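Local atomic coordinates of endoglucanase (Ruminococcus champanellensis, PDB entry 6WQV), a protein that probably cleaves internal beta-1,4 linkages of cellulose and related plant polysaccharides, as a broad-specificity endoglucanase of glycoside hydrolase family 5. Residues Ser79-Thr84 and Asn136-Ala141; Ile240-Pro245 and Gln271-Ser276; Ser261-Leu266 and Leu308-Ser313. All blocks are in the same frame, centred on the assembly; numbering follows the deposited sequence. Where two conformers were deposited one is given.

How the contacts relate
The three contacts lie in one closed barrel of eight parallel strands with helices around it. Contact 1 comes first along the chain and joins the loop after strand 73-76 to helix 129-149. Contacts 2 and 3 follow on the other side of the chain's centre, with centres about 29 and 37 Å from that of contact 1. They share helix 263-278 and their segments alternate in sequence: the helix meets the end of strand 236-241 in contact 2 and helix 297-313 in contact 3. Their centres are about 10 Å apart, and S244 O packs on L266 CD1 at 3.8 Å. Packing thus runs from the sugar-binding face of the barrel to its outer helices.

Contact 1 of 3, residues Ser79-Thr84 and Asn136-Ala141; sequences SWIDHT and NARLDA
Van der Waals contact between the two segments is confined to I81, T84 and NH2 of R138. CG2 of T84 lies 3.8 Å from NH2 of R138, and the two side chains approach from opposite directions. I81 adds its CG1, at 4.0 Å from the same NH2, with its side chain crossing that of R138 at a slant. Both carbons stand oblique to the guanidinium plane. R138 spans the gap because its CG is anti to the backbone N (chi1 179°) and the chain stays extended to NE, carrying the planar group well out from helix 129-149.

Water supplies the polar part. One molecule donates to I81 O at 2.9 Å and accepts from R138 NH2. A second, lying in the guanidinium plane at its edge, donates to T84 OG1 and accepts from the same NH2, again at 2.9 Å. The arginine therefore grips the loop through two bridges and no direct hydrogen bond. In the TIM barrel this ties the loop after strand 73-76 to the helix that follows the next strand, 113-117; the contact lies at the surface.

Hydrogen bonds within the loop position the threonine. T84 OG1 donates to W80 O at 2.7 Å from well above the carbonyl plane (64° out of it), while H83 N reaches that oxygen from the other face. Replacing T84 by an alanine would probably leave one bridging water without its loop acceptor and R138 held by the water on I81 O alone among these bridges. Outside the two segments, W80 N donates to E121 and W80 NE1 to the carbonyl of N117, while the side chain of R138 also touches Y90.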
loop_
_atom_site.group_PDB
_atom_site.type_symbol
_atom_site.label_atom_id
_atom_site.label_comp_id
_atom_site.label_asym_id
_atom_site.label_seq_id
_atom_site.Cartn_x
_atom_site.Cartn_y
_atom_site.Cartn_z
ATOM N N SER A 79 8.182 -1.219 6.795
ATOM C CA SER A 79 8.679 -0.099 7.581
ATOM C C SER A 79 10.180 -0.269 7.741
ATOM O O SER A 79 10.647 -1.292 8.251
ATOM C CB SER A 79 7.971 -0.011 8.926
ATOM O OG SER A 79 6.604 0.300 8.724
ATOM N N TRP A 80 10.931 0.717 7.258
ATOM C CA TRP A 80 12.386 0.667 7.261
ATOM C C TRP A 80 13.011 1.412 8.429
ATOM O O TRP A 80 14.192 1.200 8.716
ATOM C CB TRP A 80 12.904 1.249 5.938
ATOM C CG TRP A 80 12.337 0.557 4.719
ATOM C CD1 TRP A 80 11.141 0.813 4.108
ATOM C CD2 TRP A 80 12.948 -0.511 3.971
ATOM N NE1 TRP A 80 10.974 -0.020 3.022
ATOM C CE2 TRP A 80 12.063 -0.841 2.922
ATOM C CE3 TRP A 80 14.152 -1.217 4.088
ATOM C CZ2 TRP A 80 12.344 -1.852 1.999
ATOM C CZ3 TRP A 80 14.430 -2.216 3.163
ATOM C CH2 TRP A 80 13.535 -2.517 2.129
ATOM N N ILE A 81 12.231 2.233 9.135
ATOM C CA ILE A 81 12.784 3.151 10.130
ATOM C C ILE A 81 13.625 2.425 11.180
ATOM O O ILE A 81 14.716 2.878 11.539
ATOM C CB ILE A 81 11.663 3.997 10.759
ATOM C CG1 ILE A 81 12.231 5.000 11.757
ATOM C CG2 ILE A 81 10.621 3.112 11.441
ATOM C CD1 ILE A 81 11.189 5.939 12.339
ATOM N N ASP A 82 13.129 1.304 11.710
ATOM C CA ASP A 82 13.868 0.631 12.776
ATOM C C ASP A 82 15.060 -0.167 12.259
ATOM O O ASP A 82 15.747 -0.819 13.059
ATOM C CB ASP A 82 12.957 -0.289 13.590
ATOM C CG ASP A 82 11.786 0.440 14.192
ATOM O OD1 ASP A 82 11.968 1.565 14.714
ATOM O OD2 ASP A 82 10.672 -0.122 14.138
ATOM N N HIS A 83 15.308 -0.128 10.945
ATOM C CA HIS A 83 16.399 -0.841 10.289
ATOM C C HIS A 83 17.286 0.101 9.489
ATOM O O HIS A 83 18.015 -0.349 8.600
ATOM C CB HIS A 83 15.821 -1.913 9.361
ATOM C CG HIS A 83 14.683 -2.660 9.974
ATOM N ND1 HIS A 83 14.872 -3.714 10.840
ATOM C CD2 HIS A 83 13.345 -2.456 9.911
ATOM C CE1 HIS A 83 13.698 -4.150 11.262
ATOM N NE2 HIS A 83 12.756 -3.411 10.705
ATOM N N THR A 84 17.214 1.398 9.771
ATOM C CA THR A 84 17.943 2.423 9.036
ATOM C C THR A 84 18.952 3.083 9.966
ATOM O O THR A 84 18.602 3.482 11.082
ATOM C CB THR A 84 16.969 3.481 8.506
ATOM O OG1 THR A 84 16.010 2.891 7.621
ATOM C CG2 THR A 84 17.707 4.576 7.753
ATOM N N ASN A 136 13.787 14.973 2.040
ATOM C CA ASN A 136 14.133 14.634 0.664
ATOM C C ASN A 136 15.480 13.925 0.599
ATOM O O ASN A 136 15.649 12.974 -0.176
ATOM C CB ASN A 136 14.120 15.887 -0.213
ATOM C CG ASN A 136 12.759 16.163 -0.815
ATOM O OD1 ASN A 136 12.031 15.245 -1.191
ATOM N ND2 ASN A 136 12.411 17.437 -0.921
ATOM N N ALA A 137 16.448 14.358 1.410
ATOM C CA ALA A 137 17.747 13.688 1.429
ATOM C C ALA A 137 17.625 12.248 1.922
ATOM O O ALA A 137 18.242 11.336 1.356
ATOM C CB ALA A 137 18.729 14.467 2.304
ATOM N N ARG A 138 16.837 12.021 2.977
ATOM C CA ARG A 138 16.680 10.670 3.507
ATOM C C ARG A 138 15.902 9.793 2.540
ATOM O O ARG A 138 16.260 8.627 2.321
ATOM C CB ARG A 138 15.992 10.733 4.869
ATOM C CG ARG A 138 15.762 9.380 5.511
ATOM C CD ARG A 138 15.530 9.484 7.002
ATOM N NE ARG A 138 15.210 8.176 7.576
ATOM C CZ ARG A 138 15.285 7.884 8.868
ATOM N NH1 ARG A 138 15.671 8.802 9.739
ATOM N NH2 ARG A 138 14.973 6.662 9.294
ATOM N N LEU A 139 14.849 10.336 1.930
ATOM C CA LEU A 139 14.109 9.591 0.918
ATOM C C LEU A 139 15.025 9.136 -0.202
ATOM O O LEU A 139 14.952 7.992 -0.661
ATOM C CB LEU A 139 13.016 10.480 0.336
ATOM C CG LEU A 139 11.664 10.491 1.031
ATOM C CD1 LEU A 139 10.817 11.594 0.433
ATOM C CD2 LEU A 139 10.996 9.138 0.884
ATOM N N ASP A 140 15.869 10.040 -0.694
ATOM C CA ASP A 140 16.779 9.669 -1.763
ATOM C C ASP A 140 17.763 8.604 -1.296
ATOM O O ASP A 140 18.026 7.633 -2.017
ATOM C CB ASP A 140 17.496 10.911 -2.275
ATOM C CG ASP A 140 18.597 10.576 -3.225
ATOM O OD1 ASP A 140 18.297 10.104 -4.345
ATOM O OD2 ASP A 140 19.767 10.749 -2.844
ATOM N N ALA A 141 18.284 8.742 -0.075
ATOM C CA ALA A 141 19.256 7.775 0.419
ATOM C C ALA A 141 18.657 6.378 0.532
ATOM O O ALA A 141 19.295 5.391 0.145
ATOM C CB ALA A 141 19.822 8.222 1.769
HETATM O O HOH W 1 15.725 5.590 11.912
HETATM O O HOH W 2 14.008 4.887 7.191
#

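Contact 2 of 3, residues Ile240-Pro245 and Gln271-Ser276; sequences IHSYSP and QEIYNS. With GLC (alpha-D-glucopyranose), chain E.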
loop_
_atom_site.group_PDB
_atom_site.type_symbol
_atom_site.label_atom_id
_atom_site.label_comp_id
_atom_site.label_asym_id
_atom_site.label_seq_id
_atom_site.Cartn_x
_atom_site.Cartn_y
_atom_site.Cartn_z
ATOM N N ILE A 240 -4.757 5.291 -3.651
ATOM C CA ILE A 240 -5.758 5.778 -2.719
ATOM C C ILE A 240 -6.137 4.617 -1.805
ATOM O O ILE A 240 -6.443 3.521 -2.289
ATOM C CB ILE A 240 -6.999 6.291 -3.465
ATOM C CG1 ILE A 240 -6.660 7.497 -4.358
ATOM C CG2 ILE A 240 -8.110 6.603 -2.474
ATOM C CD1 ILE A 240 -6.059 8.698 -3.641
ATOM N N HIS A 241 -6.115 4.845 -0.494
ATOM C CA HIS A 241 -6.717 3.904 0.448
ATOM C C HIS A 241 -8.156 4.354 0.687
ATOM O O HIS A 241 -8.425 5.548 0.875
ATOM C CB HIS A 241 -5.959 3.871 1.776
ATOM C CG HIS A 241 -4.494 3.578 1.641
ATOM N ND1 HIS A 241 -3.659 3.467 2.735
ATOM C CD2 HIS A 241 -3.711 3.403 0.554
ATOM C CE1 HIS A 241 -2.425 3.240 2.322
ATOM N NE2 HIS A 241 -2.428 3.194 1.003
ATOM N N SER A 242 -9.097 3.407 0.655
ATOM C CA SER A 242 -10.510 3.773 0.759
ATOM C C SER A 242 -11.277 2.739 1.581
ATOM O O SER A 242 -11.927 1.836 1.047
ATOM C CB SER A 242 -11.133 4.012 -0.624
ATOM O OG SER A 242 -12.399 4.638 -0.526
ATOM N N TYR A 243 -11.214 2.897 2.901
ATOM C CA TYR A 243 -11.961 2.050 3.830
ATOM C C TYR A 243 -13.341 2.672 3.984
ATOM O O TYR A 243 -13.629 3.401 4.937
ATOM C CB TYR A 243 -11.242 1.977 5.167
ATOM C CG TYR A 243 -9.930 1.245 5.167
ATOM C CD1 TYR A 243 -8.759 1.864 4.760
ATOM C CD2 TYR A 243 -9.848 -0.059 5.628
ATOM C CE1 TYR A 243 -7.542 1.198 4.795
ATOM C CE2 TYR A 243 -8.640 -0.730 5.668
ATOM C CZ TYR A 243 -7.495 -0.107 5.240
ATOM O OH TYR A 243 -6.301 -0.784 5.283
ATOM N N SER A 244 -14.212 2.370 3.024
ATOM C CA SER A 244 -15.453 3.092 2.849
ATOM C C SER A 244 -16.633 2.132 2.834
ATOM O O SER A 244 -16.543 1.050 2.233
ATOM C CB SER A 244 -15.413 3.853 1.517
ATOM O OG SER A 244 -14.223 4.620 1.403
ATOM N N PRO A 245 -17.758 2.497 3.468
ATOM C CA PRO A 245 -17.951 3.727 4.260
ATOM C C PRO A 245 -17.243 3.658 5.612
ATOM O O PRO A 245 -17.202 2.594 6.223
ATOM C CB PRO A 245 -19.465 3.801 4.432
ATOM C CG PRO A 245 -19.921 2.382 4.372
ATOM C CD PRO A 245 -19.003 1.712 3.367
ATOM N N GLN A 271 -16.819 6.425 -7.412
ATOM C CA GLN A 271 -16.886 7.300 -8.578
ATOM C C GLN A 271 -15.993 8.523 -8.408
ATOM O O GLN A 271 -15.426 9.017 -9.390
ATOM C CB GLN A 271 -18.335 7.729 -8.813
ATOM C CG GLN A 271 -18.552 8.655 -9.991
ATOM C CD GLN A 271 -20.017 9.041 -10.166
ATOM O OE1 GLN A 271 -20.663 8.635 -11.133
ATOM N NE2 GLN A 271 -20.545 9.823 -9.228
ATOM N N GLU A 272 -15.844 9.017 -7.175
ATOM C CA GLU A 272 -14.984 10.178 -6.954
ATOM C C GLU A 272 -13.523 9.842 -7.236
ATOM O O GLU A 272 -12.780 10.678 -7.768
ATOM C CB GLU A 272 -15.136 10.684 -5.519
ATOM C CG GLU A 272 -16.423 11.431 -5.254
ATOM C CD GLU A 272 -16.528 12.704 -6.059
ATOM O OE1 GLU A 272 -15.771 13.654 -5.768
ATOM O OE2 GLU A 272 -17.358 12.750 -6.993
ATOM N N ILE A 273 -13.086 8.641 -6.859
ATOM C CA ILE A 273 -11.732 8.209 -7.200
ATOM C C ILE A 273 -11.565 8.148 -8.712
ATOM O O ILE A 273 -10.563 8.615 -9.267
ATOM C CB ILE A 273 -11.413 6.860 -6.528
ATOM C CG1 ILE A 273 -11.523 7.001 -5.006
ATOM C CG2 ILE A 273 -10.035 6.367 -6.944
ATOM C CD1 ILE A 273 -11.467 5.693 -4.232
ATOM N N TYR A 274 -12.537 7.549 -9.403
ATOM C CA TYR A 274 -12.489 7.489 -10.856
ATOM C C TYR A 274 -12.433 8.885 -11.462
ATOM O O TYR A 274 -11.597 9.169 -12.330
ATOM C CB TYR A 274 -13.719 6.736 -11.360
ATOM C CG TYR A 274 -13.861 6.733 -12.856
ATOM C CD1 TYR A 274 -12.967 6.033 -13.650
ATOM C CD2 TYR A 274 -14.890 7.424 -13.477
ATOM C CE1 TYR A 274 -13.093 6.025 -15.026
ATOM C CE2 TYR A 274 -15.028 7.418 -14.846
ATOM C CZ TYR A 274 -14.125 6.724 -15.617
ATOM O OH TYR A 274 -14.266 6.726 -16.985
ATOM N N ASN A 275 -13.326 9.772 -11.018
ATOM C CA ASN A 275 -13.404 11.097 -11.617
ATOM C C ASN A 275 -12.147 11.912 -11.344
ATOM O O ASN A 275 -11.752 12.725 -12.183
ATOM C CB ASN A 275 -14.614 11.854 -11.080
ATOM C CG ASN A 275 -15.917 11.369 -11.663
ATOM O OD1 ASN A 275 -15.945 10.732 -12.716
ATOM N ND2 ASN A 275 -17.017 11.682 -10.986
ATOM N N SER A 276 -11.523 11.718 -10.178
ATOM C CA SER A 276 -10.349 12.504 -9.805
ATOM C C SER A 276 -9.110 12.087 -10.589
ATOM O O SER A 276 -8.250 12.933 -10.875
ATOM C CB SER A 276 -10.089 12.346 -8.303
ATOM O OG SER A 276 -11.140 12.897 -7.524
HETATM C C1 GLC E . -3.730 2.682 6.626
HETATM C C2 GLC E . -2.398 2.024 6.933
HETATM C C3 GLC E . -2.370 0.687 7.539
HETATM C C4 GLC E . -3.387 0.585 8.652
HETATM C C5 GLC E . -4.740 0.821 8.023
HETATM C C6 GLC E . -5.922 0.543 8.937
HETATM O O1 GLC E . -4.247 2.484 5.377
HETATM O O2 GLC E . -1.601 2.094 5.712
HETATM O O3 GLC E . -1.011 0.487 8.079
HETATM O O4 GLC E . -3.285 -0.705 9.263
HETATM O O5 GLC E . -4.824 2.238 7.594
HETATM O O6 GLC E . -5.934 1.384 10.008
#
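Between segments 240-245 and 271-276, CD1 of I273 makes the contact with the end of strand 236-241: CG2 of I240 lies 3.9 Å from it, and OG of S242 is 4.0 Å away. The I240 and I273 side chains lie alongside each other, running in opposite senses. The branch of I240 used here stands anti to its own backbone N, whereas I273 arrives by its longer arm, whose chi2 of 170° stretches CD1 toward the strand. No hydrogen bond crosses between the segments, and the three touching residues are buried.

The next shell fixes the polar member of the group. S242 OG and S244 OG share a hydrogen bond of 2.7 Å, so the hydroxyl beside the isoleucine methyl has a partner within its own loop. S242 and S244 also touch T269 one turn earlier in the helix, and I273 continues onto V284 and I286 of the neighbouring strand 284-289.

While I240 points to the helix, H241 points away from it, into the sugar site. Its ND1 shares a hydrogen bond with O1 of the bound glucose at 2.9 Å (angle 143°), the sugar oxygen lying at the ring edge near its plane. Y243 brings OH to 3.5 Å from C5 of the same glucose, and that hydroxyl is bonded to Q288. N163, H119 and E331 also hydrogen-bond the sugar. One face of the strand end thus packs on a helix and the other lines the glycan pocket, the arrangement of a TIM barrel whose active site sits at the C-terminal ends of its strands.

Contact 3 of 3, residues Ser261-Leu266 and Leu308-Ser313; sequences SDISQL and LRIAKS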
loop_
_atom_site.group_PDB
_atom_site.type_symbol
_atom_site.label_atom_id
_atom_site.label_comp_id
_atom_site.label_asym_id
_atom_site.label_seq_id
_atom_site.Cartn_x
_atom_site.Cartn_y
_atom_site.Cartn_z
ATOM N N SER A 261 -29.323 0.189 1.166
ATOM C CA SER A 261 -29.374 1.645 1.196
ATOM C C SER A 261 -27.989 2.280 1.152
ATOM O O SER A 261 -27.866 3.430 0.717
ATOM C CB SER A 261 -30.112 2.098 2.456
ATOM O OG SER A 261 -31.394 1.504 2.548
ATOM N N ASP A 262 -26.947 1.565 1.581
ATOM C CA ASP A 262 -25.590 2.100 1.622
ATOM C C ASP A 262 -24.836 1.955 0.309
ATOM O O ASP A 262 -23.744 2.522 0.168
ATOM C CB ASP A 262 -24.793 1.396 2.722
ATOM C CG ASP A 262 -25.357 1.664 4.088
ATOM O OD1 ASP A 262 -25.576 2.850 4.398
ATOM O OD2 ASP A 262 -25.621 0.699 4.834
ATOM N N ILE A 263 -25.382 1.212 -0.651
ATOM C CA ILE A 263 -24.674 1.008 -1.907
ATOM C C ILE A 263 -24.465 2.340 -2.621
ATOM O O ILE A 263 -23.407 2.575 -3.219
ATOM C CB ILE A 263 -25.417 -0.024 -2.778
ATOM C CG1 ILE A 263 -25.415 -1.392 -2.087
ATOM C CG2 ILE A 263 -24.760 -0.120 -4.140
ATOM C CD1 ILE A 263 -26.292 -2.442 -2.757
ATOM N N SER A 264 -25.449 3.237 -2.541
ATOM C CA SER A 264 -25.367 4.495 -3.281
ATOM C C SER A 264 -24.223 5.371 -2.781
ATOM O O SER A 264 -23.567 6.057 -3.575
ATOM C CB SER A 264 -26.696 5.250 -3.201
ATOM O OG SER A 264 -27.060 5.528 -1.859
ATOM N N GLN A 265 -23.971 5.374 -1.470
ATOM C CA GLN A 265 -22.869 6.174 -0.947
ATOM C C GLN A 265 -21.535 5.571 -1.358
ATOM O O GLN A 265 -20.577 6.301 -1.637
ATOM C CB GLN A 265 -22.970 6.310 0.572
ATOM C CG GLN A 265 -21.910 7.237 1.168
ATOM C CD GLN A 265 -21.779 8.563 0.427
ATOM O OE1 GLN A 265 -22.769 9.237 0.145
ATOM N NE2 GLN A 265 -20.545 8.933 0.098
ATOM N N LEU A 266 -21.470 4.243 -1.441
ATOM C CA LEU A 266 -20.270 3.571 -1.920
ATOM C C LEU A 266 -20.030 3.858 -3.396
ATOM O O LEU A 266 -18.888 4.089 -3.815
ATOM C CB LEU A 266 -20.437 2.080 -1.683
ATOM C CG LEU A 266 -19.228 1.187 -1.929
ATOM C CD1 LEU A 266 -18.027 1.701 -1.166
ATOM C CD2 LEU A 266 -19.583 -0.233 -1.522
ATOM N N LEU A 308 -16.326 -4.513 -4.818
ATOM C CA LEU A 308 -15.547 -4.999 -5.950
ATOM C C LEU A 308 -16.288 -4.801 -7.266
ATOM O O LEU A 308 -15.663 -4.481 -8.291
ATOM C CB LEU A 308 -15.174 -6.464 -5.750
ATOM C CG LEU A 308 -13.933 -6.757 -4.917
ATOM C CD1 LEU A 308 -12.661 -6.238 -5.595
ATOM C CD2 LEU A 308 -14.031 -6.185 -3.520
ATOM N N ARG A 309 -17.614 -4.990 -7.273
ATOM C CA ARG A 309 -18.387 -4.785 -8.493
ATOM C C ARG A 309 -18.281 -3.341 -8.957
ATOM O O ARG A 309 -18.024 -3.068 -10.136
ATOM C CB ARG A 309 -19.858 -5.169 -8.275
ATOM C CG ARG A 309 -20.768 -4.987 -9.503
ATOM C CD ARG A 309 -22.265 -5.215 -9.227
ATOM N NE ARG A 309 -22.751 -4.347 -8.161
ATOM C CZ ARG A 309 -23.064 -3.068 -8.330
ATOM N NH1 ARG A 309 -22.954 -2.510 -9.526
ATOM N NH2 ARG A 309 -23.486 -2.350 -7.297
ATOM N N ILE A 310 -18.476 -2.400 -8.037
ATOM C CA ILE A 310 -18.420 -0.989 -8.408
ATOM C C ILE A 310 -17.001 -0.595 -8.805
ATOM O O ILE A 310 -16.798 0.092 -9.818
ATOM C CB ILE A 310 -18.970 -0.114 -7.267
ATOM C CG1 ILE A 310 -20.452 -0.409 -7.025
ATOM C CG2 ILE A 310 -18.799 1.355 -7.612
ATOM C CD1 ILE A 310 -20.985 0.162 -5.715
ATOM N N ALA A 311 -15.999 -1.017 -8.030
ATOM C CA ALA A 311 -14.620 -0.682 -8.370
ATOM C C ALA A 311 -14.272 -1.188 -9.767
ATOM O O ALA A 311 -13.715 -0.447 -10.584
ATOM C CB ALA A 311 -13.657 -1.229 -7.313
ATOM N N LYS A 312 -14.627 -2.437 -10.075
ATOM C CA LYS A 312 -14.352 -2.972 -11.409
ATOM C C LYS A 312 -15.092 -2.191 -12.489
ATOM O O LYS A 312 -14.572 -2.022 -13.599
ATOM C CB LYS A 312 -14.699 -4.461 -11.473
ATOM C CG LYS A 312 -14.322 -5.139 -12.769
ATOM C CD LYS A 312 -14.652 -6.625 -12.745
ATOM C CE LYS A 312 -14.349 -7.269 -14.078
ATOM N NZ LYS A 312 -14.860 -8.662 -14.134
ATOM N N SER A 313 -16.294 -1.690 -12.182
ATOM C CA SER A 313 -17.058 -0.941 -13.172
ATOM C C SER A 313 -16.396 0.389 -13.511
ATOM O O SER A 313 -16.684 0.957 -14.567
ATOM C CB SER A 313 -18.504 -0.724 -12.704
ATOM O OG SER A 313 -18.632 0.349 -11.788
#
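Apolar side chains of two helices on the outside of the barrel meet here, I263 and L266 on helix 263-278 against I310 on helix 297-313. Within segment 308-313, a single methyl makes the apolar contact: CD1 of I310 lies 4.1 Å from CG2 of I263 and 4.3 Å from CG of L266. It gets there because CG1 is anti to the carbonyl carbon and CD1 runs on extended (chi2 166°), which pushes the methyl toward the other helix. The I263 and I310 side chains cross at a slant. In the TIM-barrel plan these helices are neighbours, the first leading into strand 284-289 and the second following that strand and leading into 318-322, so the contact is packing within the helical layer.

Toward the solvent the exposed R309 adds a smaller contact. Its NH2 is 4.1 Å from CG2 of I263, which sits at the edge of the guanidinium near its plane, and the two side chains cross at about a right angle. The arginine chain bends at chi3 (57°), bringing the head back toward the isoleucine; the same NH2 is hydrogen-bonded to N306, one turn earlier in its own helix. F258, in the loop before helix 263-278, touches both I263 and L266, and Y307 packs on L266. At the end of helix 297-313, S313 OG donates to I310 O at 2.7 Å.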